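Local coordinates for salt-tolerant glutaminase (Micrococcus luteus, PDB 3AGD) that probably hydrolyses L-glutamine to L-glutamate and ammonium, remains folded in concentrated salt and assembles from identical subunits, at the interface of chains A and B. Numbering follows the deposited sequence. Chains: chain A/B, Salt-tolerant glutaminase.

The interface of chains A and B. Residues chain A 235, 238-239, 306-307; chain B 248, 250, 306-307.
Water 1 ties A:Ser239 to B:Gln248 across the subunit boundary: it lies 2.9 Å from the hydroxyl OG of A:Ser239 and 2.8 Å from the amide oxygen OE1 of B:Gln248. The backbone O of A:Ser235, one helical turn earlier, makes a weak further contact with the same water. B:Gln248 bends at its second torsion (chi2 -76°), which carries its amide towards the serine. Next to this bridge, methyl CD2 of B:Leu250 fits against the helix surface, 3.8 Å from A:Ser239 OG and 4.0 Å from A:Thr238 CG2. The leucine and threonine side chains cross at about a right angle.

Further along, the paired A:Leu306-A:Met307 and B:Leu306-B:Met307 segments interlock about the two-fold axis. The leucines face one another, with their CD2 methyls 3.8 Å apart. Each is met nearly at right angles by the methionine of the opposite chain: A:Met307 CE sits 3.4 Å from B:Leu306 CD2, and B:Met307 CE packs 3.5 Å from A:Leu306 CD2, both close contacts for carbon. Bends at chi2 and chi3 (-56° and 139°) bring the SD-CE end of B:Met307 against both A:Leu306 and A:Thr238, while its CG rests 3.3 Å from the hydroxyl OG of A:Ser235. The leucine-methionine cluster thus forms an apolar centre; within this patch the water bridge lies at its flank, and the two-fold symmetry implies a counterpart from A:Gln248 to B:Ser239 at the other flank.

The serines and threonine belong to helix 227-240, and B:Leu250 to the short helix 249-252 just after B:Gln248. Residues 306-307 lie in the loop following helix 289-301, where the glutaminase folds of the two subunits meet in this homotetrameric enzyme.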
# COMPACT_ATOMS: atom_id res chain seq x y z
N SER A 235 1.85 9.29 1.62
CA SER A 235 3.03 8.96 0.81
C SER A 235 4.26 9.64 1.41
O SER A 235 5.30 9.01 1.59
CB SER A 235 2.86 9.43 -0.65
OG SER A 235 1.94 8.62 -1.37
N THR A 238 5.36 8.04 4.58
CA THR A 238 6.04 6.79 4.28
C THR A 238 7.51 7.03 3.94
O THR A 238 8.39 6.42 4.54
CB THR A 238 5.35 6.08 3.09
OG1 THR A 238 3.98 5.83 3.41
CG2 THR A 238 6.03 4.75 2.78
N SER A 239 7.76 7.93 3.00
CA SER A 239 9.12 8.23 2.56
C SER A 239 10.05 8.88 3.58
O SER A 239 11.24 8.55 3.63
CB SER A 239 9.09 9.10 1.30
OG SER A 239 8.46 8.42 0.24
N LEU A 306 2.01 -2.09 4.57
CA LEU A 306 1.54 -1.32 3.43
C LEU A 306 1.50 -2.15 2.14
O LEU A 306 0.75 -1.84 1.22
CB LEU A 306 2.45 -0.11 3.22
CG LEU A 306 2.03 0.89 2.14
CD1 LEU A 306 0.73 1.57 2.55
CD2 LEU A 306 3.13 1.93 1.95
N MET A 307 2.31 -3.21 2.08
CA MET A 307 2.40 -4.04 0.89
C MET A 307 1.49 -5.27 0.80
O MET A 307 1.61 -6.05 -0.14
CB MET A 307 3.85 -4.50 0.69
CG MET A 307 4.87 -3.39 0.60
SD MET A 307 4.54 -2.26 -0.76
CE MET A 307 5.30 -0.77 -0.17
N GLN B 248 8.63 12.39 -7.85
CA GLN B 248 8.81 11.42 -6.79
C GLN B 248 7.79 10.32 -7.05
O GLN B 248 6.59 10.49 -6.79
CB GLN B 248 8.58 12.08 -5.43
CG GLN B 248 9.41 11.52 -4.30
CD GLN B 248 8.91 10.19 -3.81
OE1 GLN B 248 7.70 9.96 -3.71
NE2 GLN B 248 9.84 9.30 -3.48
N LEU B 250 6.71 7.28 -5.76
CA LEU B 250 5.69 6.80 -4.83
C LEU B 250 4.56 7.81 -4.72
O LEU B 250 3.38 7.46 -4.84
CB LEU B 250 6.28 6.55 -3.44
CG LEU B 250 5.25 6.20 -2.36
CD1 LEU B 250 4.41 5.00 -2.78
CD2 LEU B 250 5.97 5.91 -1.04
N LEU B 306 -0.56 2.90 -4.36
CA LEU B 306 -0.19 2.06 -3.23
C LEU B 306 -0.94 2.51 -1.98
O LEU B 306 -1.24 1.71 -1.11
CB LEU B 306 1.32 2.15 -2.99
CG LEU B 306 1.95 1.30 -1.89
CD1 LEU B 306 1.69 -0.18 -2.14
CD2 LEU B 306 3.45 1.58 -1.84
N MET B 307 -1.25 3.81 -1.92
CA MET B 307 -1.92 4.40 -0.77
C MET B 307 -3.44 4.34 -0.75
O MET B 307 -4.04 4.64 0.28
CB MET B 307 -1.52 5.86 -0.61
CG MET B 307 -0.04 6.12 -0.46
SD MET B 307 0.72 5.24 0.90
CE MET B 307 2.23 4.73 0.14
O HOH W 1 6.58 10.19 -1.11